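Local coordinates for malarial CLPB2 atpase/hsp101 protein (Plasmodium falciparum, PDB 4IRF) that is the N-terminal domain of a ClpA/ClpB-family chaperone that probably hydrolyses ATP to unfold and translocate proteins in the parasitophorous vacuole, at residues A[10-15]-A[99-104]; A[47-52]-A[146-151]. One frame throughout, in Å; residues are numbered along the deposited sequence.

In the fold
Both contacts lie in the mainly helical Clp N-terminal domain and pair an early part of the chain with a late one. From the N terminus, residues 10-15 lead into helix 14-29 and, in contact 1, meet helix 91-106, closing a loop of 83 residues that holds helices 37-46, 48-56 and 61-74 and both short strands. Within that loop helix 48-56 begins; its first turn reaches helix 138-151 in contact 2, closing a loop of 93 residues. The segments therefore alternate along the chain and the two loops cross. The contact centres lie about 13 Å apart, and the contacts touch where Arg-15 CZ lies 3.2 Å from Tyr-49 CE2, linking the chain start to helix 48-56.

Contact 1 (A[10-15]-A[99-104])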
loop_
_atom_site.group_PDB
_atom_site.type_symbol
_atom_site.label_atom_id
_atom_site.label_comp_id
_atom_site.label_asym_id
_atom_site.label_seq_id
_atom_site.Cartn_x
_atom_site.Cartn_y
_atom_site.Cartn_z
ATOM N N GLY A 10 10.138 3.450 -16.823
ATOM C CA GLY A 10 9.171 2.430 -16.345
ATOM C C GLY A 10 7.733 2.856 -15.905
ATOM O O GLY A 10 7.618 3.936 -15.450
ATOM N N LYS A 11 6.702 2.044 -16.049
ATOM C CA LYS A 11 5.346 2.483 -15.686
ATOM C C LYS A 11 5.146 2.750 -14.163
ATOM O O LYS A 11 4.298 3.499 -13.787
ATOM C CB LYS A 11 4.291 1.546 -16.258
ATOM C CG LYS A 11 3.180 1.096 -15.401
ATOM C CD LYS A 11 1.840 1.532 -15.961
ATOM C CE LYS A 11 1.227 0.488 -16.876
ATOM N NZ LYS A 11 -0.216 0.709 -17.218
ATOM N N TYR A 12 5.945 2.137 -13.336
ATOM C CA TYR A 12 5.887 2.382 -11.923
ATOM C C TYR A 12 6.974 3.275 -11.542
ATOM O O TYR A 12 8.029 3.014 -11.907
ATOM C CB TYR A 12 6.087 1.090 -11.181
ATOM C CG TYR A 12 4.866 0.293 -11.203
ATOM C CD1 TYR A 12 4.419 -0.236 -12.329
ATOM C CD2 TYR A 12 4.139 0.164 -10.103
ATOM C CE1 TYR A 12 3.280 -0.951 -12.358
ATOM C CE2 TYR A 12 3.013 -0.509 -10.100
ATOM C CZ TYR A 12 2.581 -1.081 -11.260
ATOM O OH TYR A 12 1.501 -1.827 -11.237
ATOM N N LEU A 13 6.689 4.274 -10.719
ATOM C CA LEU A 13 7.754 5.077 -10.183
ATOM C C LEU A 13 8.669 4.289 -9.259
ATOM O O LEU A 13 8.296 3.334 -8.688
ATOM C CB LEU A 13 7.236 6.264 -9.432
ATOM C CG LEU A 13 6.413 7.263 -10.199
ATOM C CD1 LEU A 13 5.903 8.334 -9.294
ATOM C CD2 LEU A 13 7.199 7.845 -11.314
ATOM N N ASN A 14 9.872 4.778 -9.119
ATOM C CA ASN A 14 10.811 4.184 -8.204
ATOM C C ASN A 14 10.273 4.044 -6.817
ATOM O O ASN A 14 10.501 3.097 -6.183
ATOM C CB ASN A 14 12.021 5.016 -8.047
ATOM C CG ASN A 14 13.212 4.461 -8.710
ATOM O OD1 ASN A 14 13.965 3.592 -8.172
ATOM N ND2 ASN A 14 13.476 5.010 -9.832
ATOM N N ARG A 15 9.681 5.105 -6.319
ATOM C CA ARG A 15 9.189 5.068 -4.954
ATOM C C ARG A 15 8.094 4.051 -4.785
ATOM O O ARG A 15 7.924 3.510 -3.699
ATOM C CB ARG A 15 8.755 6.461 -4.470
ATOM C CG ARG A 15 7.714 7.185 -5.338
ATOM C CD ARG A 15 7.349 8.512 -4.653
ATOM N NE ARG A 15 6.404 9.359 -5.385
ATOM C CZ ARG A 15 6.671 10.617 -5.745
ATOM N NH1 ARG A 15 7.842 11.148 -5.431
ATOM N NH2 ARG A 15 5.771 11.345 -6.398
ATOM N N LEU A 99 -5.602 -2.607 -10.119
ATOM C CA LEU A 99 -6.427 -1.470 -9.735
ATOM C C LEU A 99 -5.622 -0.151 -9.632
ATOM O O LEU A 99 -6.099 0.910 -10.062
ATOM C CB LEU A 99 -7.122 -1.788 -8.418
ATOM C CG LEU A 99 -8.178 -2.880 -8.488
ATOM C CD1 LEU A 99 -8.525 -3.304 -7.091
ATOM C CD2 LEU A 99 -9.406 -2.309 -9.186
ATOM N N ALA A 100 -4.404 -0.217 -9.105
ATOM C CA ALA A 100 -3.504 0.939 -9.113
ATOM C C ALA A 100 -3.251 1.487 -10.505
ATOM O O ALA A 100 -3.327 2.698 -10.744
ATOM C CB ALA A 100 -2.163 0.589 -8.443
ATOM N N GLU A 101 -2.976 0.578 -11.436
ATOM C CA GLU A 101 -2.799 0.939 -12.832
ATOM C C GLU A 101 -4.064 1.548 -13.422
ATOM O O GLU A 101 -3.996 2.558 -14.127
ATOM C CB GLU A 101 -2.365 -0.298 -13.637
ATOM C CG GLU A 101 -0.917 -0.678 -13.380
ATOM C CD GLU A 101 -0.533 -2.019 -14.011
ATOM O OE1 GLU A 101 -0.946 -2.284 -15.168
ATOM O OE2 GLU A 101 0.170 -2.808 -13.339
ATOM N N ALA A 102 -5.217 0.970 -13.108
ATOM C CA ALA A 102 -6.472 1.528 -13.611
ATOM C C ALA A 102 -6.737 2.931 -13.071
ATOM O O ALA A 102 -7.247 3.806 -13.809
ATOM C CB ALA A 102 -7.665 0.595 -13.305
ATOM N N ALA A 103 -6.443 3.123 -11.784
ATOM C CA ALA A 103 -6.662 4.419 -11.152
ATOM C C ALA A 103 -5.722 5.458 -11.733
ATOM O O ALA A 103 -6.142 6.589 -11.979
ATOM C CB ALA A 103 -6.475 4.342 -9.635
ATOM N N ALA A 104 -4.459 5.084 -11.957
ATOM C CA ALA A 104 -3.482 5.989 -12.558
ATOM C C ALA A 104 -3.933 6.413 -13.957
ATOM O O ALA A 104 -3.913 7.584 -14.301
ATOM C CB ALA A 104 -2.095 5.367 -12.593
HETATM O O HOH W 1 -1.394 2.745 -15.698
#
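The N-terminal lead-in to the first helix of this Clp N-terminal domain lies against helix 91-106, and Glu-101 on that helix receives both Tyr-12 and Lys-11. The phenol OH of Tyr-12 donates at 2.7 Å to Glu-101 OE2, which accepts through its anti lone pair, turned away from OE1. OE2 sits at the ring edge and in the ring plane, while the carboxylate itself stands nearly perpendicular to the ring, 89° apart. Glu-101 gets there with CG beside its backbone N (chi1 -74°) and an extended chain beyond, which carries the carboxylate out from the helix. The other oxygen, OE1, faces the ammonium of Lys-11 in a long salt bridge, NZ to OE1 3.7 Å. A bridging water supplements that loose pairing: it accepts from Lys-11 NZ at 2.8 Å and donates to the backbone O of Glu-101 at 3.0 Å. The ammonium is thus tied to side chain and main chain of one residue. Leu-13 is the N-cap of helix 14-29, and backbone hydrogen bonds pair Lys-11 and Leu-13 with Val-112, holding the lead-in beside the loop between helices 91-106 and 114-121, with Tyr-12 also packed on Leu-97.

Contact 2 (A[47-52]-A[146-151]); sequences SDYGST and KRKFEK
The ammonium of Lys-148 is gripped by several groups: NZ forms salt bridges to Asp-113 and Glu-115, and it gives a weak hydrogen bond to the phenol oxygen of Tyr-49, NZ to OH 3.3 Å. Tyr-49 OH is in turn hydrogen-bonded to the other carboxylate oxygen of Glu-115, so that acid binds both partners and probably does more to join them than their own direct bond. The two backbones lie far apart, CA of Tyr-49 to CA of Lys-148 13.2 Å, and only the phenol oxygen and the ammonium meet. Lys-148 runs out straight from its helix, CG anti to the backbone N (chi1 -177°), until a bend at chi4 of 69° turns NZ aside. From the other helix Tyr-49 takes the same first torsion, chi1 -171°, which sends its ring out to bring OH to the ammonium. The Tyr-49 ring also lies against Arg-15 and Val-114. At the N-terminal end of helix 48-56, Ser-47 is the N-cap, its OG accepting from Gly-50 N at 2.9 Å. Lys-148, Asp-113, Glu-115 and Tyr-49 form a surface cluster of salt bridges and hydrogen bonds in the mainly helical Clp N-terminal domain, joining the first turn of helix 48-56 to the C-terminal helix through Asp-113, just before helix 114-121, and Glu-115 in its first turn.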
loop_
_atom_site.group_PDB
_atom_site.type_symbol
_atom_site.label_atom_id
_atom_site.label_comp_id
_atom_site.label_asym_id
_atom_site.label_seq_id
_atom_site.Cartn_x
_atom_site.Cartn_y
_atom_site.Cartn_z
ATOM N N SER A 47 7.119 4.438 4.446
ATOM C CA SER A 47 7.950 5.113 3.468
ATOM C C SER A 47 7.970 6.630 3.647
ATOM O O SER A 47 7.074 7.202 4.303
ATOM C CB SER A 47 7.446 4.826 2.054
ATOM O OG SER A 47 6.178 5.412 1.839
ATOM N N ASP A 48 8.962 7.275 3.033
ATOM C CA ASP A 48 9.044 8.742 3.059
ATOM C C ASP A 48 7.774 9.372 2.502
ATOM O O ASP A 48 7.153 10.236 3.134
ATOM C CB ASP A 48 10.238 9.236 2.241
ATOM C CG ASP A 48 11.558 9.156 3.003
ATOM O OD1 ASP A 48 11.548 8.893 4.233
ATOM O OD2 ASP A 48 12.611 9.371 2.362
ATOM N N TYR A 49 7.381 8.936 1.309
ATOM C CA TYR A 49 6.279 9.591 0.616
ATOM C C TYR A 49 4.942 9.209 1.235
ATOM O O TYR A 49 4.055 10.054 1.427
ATOM C CB TYR A 49 6.313 9.221 -0.863
ATOM C CG TYR A 49 5.355 10.007 -1.710
ATOM C CD1 TYR A 49 4.002 9.721 -1.719
ATOM C CD2 TYR A 49 5.803 11.050 -2.504
ATOM C CE1 TYR A 49 3.121 10.433 -2.489
ATOM C CE2 TYR A 49 4.921 11.772 -3.291
ATOM C CZ TYR A 49 3.580 11.460 -3.272
ATOM O OH TYR A 49 2.680 12.162 -4.051
ATOM N N GLY A 50 4.773 7.915 1.505
ATOM C CA GLY A 50 3.564 7.445 2.138
ATOM C C GLY A 50 3.303 8.079 3.498
ATOM O O GLY A 50 2.150 8.376 3.830
ATOM N N SER A 51 4.352 8.267 4.299
ATOM C CA SER A 51 4.150 8.806 5.651
ATOM C C SER A 51 3.715 10.266 5.599
ATOM O O SER A 51 2.844 10.701 6.344
ATOM C CB SER A 51 5.407 8.630 6.511
ATOM O OG SER A 51 6.547 9.211 5.900
ATOM N N THR A 52 4.338 11.014 4.703
ATOM C CA THR A 52 3.925 12.389 4.430
ATOM C C THR A 52 2.486 12.465 3.908
ATOM O O THR A 52 1.709 13.334 4.306
ATOM C CB THR A 52 4.846 13.002 3.408
ATOM O OG1 THR A 52 6.188 12.951 3.906
ATOM C CG2 THR A 52 4.442 14.438 3.108
ATOM N N LYS A 146 -7.875 12.975 -6.840
ATOM C CA LYS A 146 -8.341 14.164 -7.566
ATOM C C LYS A 146 -7.393 15.342 -7.308
ATOM O O LYS A 146 -6.962 16.023 -8.241
ATOM C CB LYS A 146 -9.779 14.506 -7.148
ATOM C CG LYS A 146 -10.391 15.742 -7.822
ATOM C CD LYS A 146 -11.818 15.957 -7.351
ATOM C CE LYS A 146 -12.450 17.173 -8.017
ATOM N NZ LYS A 146 -11.680 18.428 -7.749
ATOM N N ARG A 147 -6.956 15.571 -6.075
ATOM C CA ARG A 147 -6.007 16.649 -5.833
ATOM C C ARG A 147 -4.660 16.442 -6.448
ATOM O O ARG A 147 -4.031 17.360 -6.893
ATOM C CB ARG A 147 -5.795 16.878 -4.331
ATOM C CG ARG A 147 -7.023 17.198 -3.533
ATOM C CD ARG A 147 -6.631 17.765 -2.181
ATOM N NE ARG A 147 -6.228 16.719 -1.279
ATOM C CZ ARG A 147 -7.084 16.016 -0.582
ATOM N NH1 ARG A 147 -8.353 16.288 -0.658
ATOM N NH2 ARG A 147 -6.667 15.062 0.180
ATOM N N LYS A 148 -4.239 15.257 -6.457
ATOM C CA LYS A 148 -2.985 14.986 -7.083
ATOM C C LYS A 148 -3.050 15.321 -8.570
ATOM O O LYS A 148 -2.168 15.889 -9.117
ATOM C CB LYS A 148 -2.559 13.539 -6.863
ATOM C CG LYS A 148 -1.221 13.273 -7.452
ATOM C CD LYS A 148 -0.930 11.806 -7.441
ATOM C CE LYS A 148 0.440 11.515 -7.963
ATOM N NZ LYS A 148 1.538 11.958 -7.103
ATOM N N PHE A 149 -4.093 14.922 -9.260
ATOM C CA PHE A 149 -4.191 15.245 -10.679
ATOM C C PHE A 149 -4.135 16.785 -10.917
ATOM O O PHE A 149 -3.430 17.361 -11.788
ATOM C CB PHE A 149 -5.501 14.631 -11.154
ATOM C CG PHE A 149 -5.939 15.063 -12.495
ATOM C CD1 PHE A 149 -5.137 14.929 -13.570
ATOM C CD2 PHE A 149 -7.175 15.573 -12.660
ATOM C CE1 PHE A 149 -5.554 15.303 -14.816
ATOM C CE2 PHE A 149 -7.604 15.959 -13.895
ATOM C CZ PHE A 149 -6.794 15.820 -14.968
ATOM N N GLU A 150 -4.889 17.432 -10.071
ATOM C CA GLU A 150 -5.086 18.868 -10.220
ATOM C C GLU A 150 -3.824 19.642 -9.998
ATOM O O GLU A 150 -3.698 20.700 -10.516
ATOM C CB GLU A 150 -6.281 19.385 -9.446
ATOM C CG GLU A 150 -7.568 18.914 -10.079
ATOM C CD GLU A 150 -8.821 19.409 -9.424
ATOM O OE1 GLU A 150 -8.777 19.769 -8.239
ATOM O OE2 GLU A 150 -9.850 19.416 -10.086
ATOM N N LYS A 151 -2.859 19.083 -9.282
ATOM C CA LYS A 151 -1.582 19.739 -9.071
ATOM C C LYS A 151 -0.738 19.667 -10.298
ATOM O O LYS A 151 0.217 20.386 -10.433
ATOM C CB LYS A 151 -0.845 19.112 -7.886
ATOM C CG LYS A 151 -1.515 19.347 -6.542
ATOM C CD LYS A 151 -0.746 18.678 -5.416
ATOM C CE LYS A 151 -1.402 18.934 -4.069
ATOM N NZ LYS A 151 -0.672 18.263 -2.959
#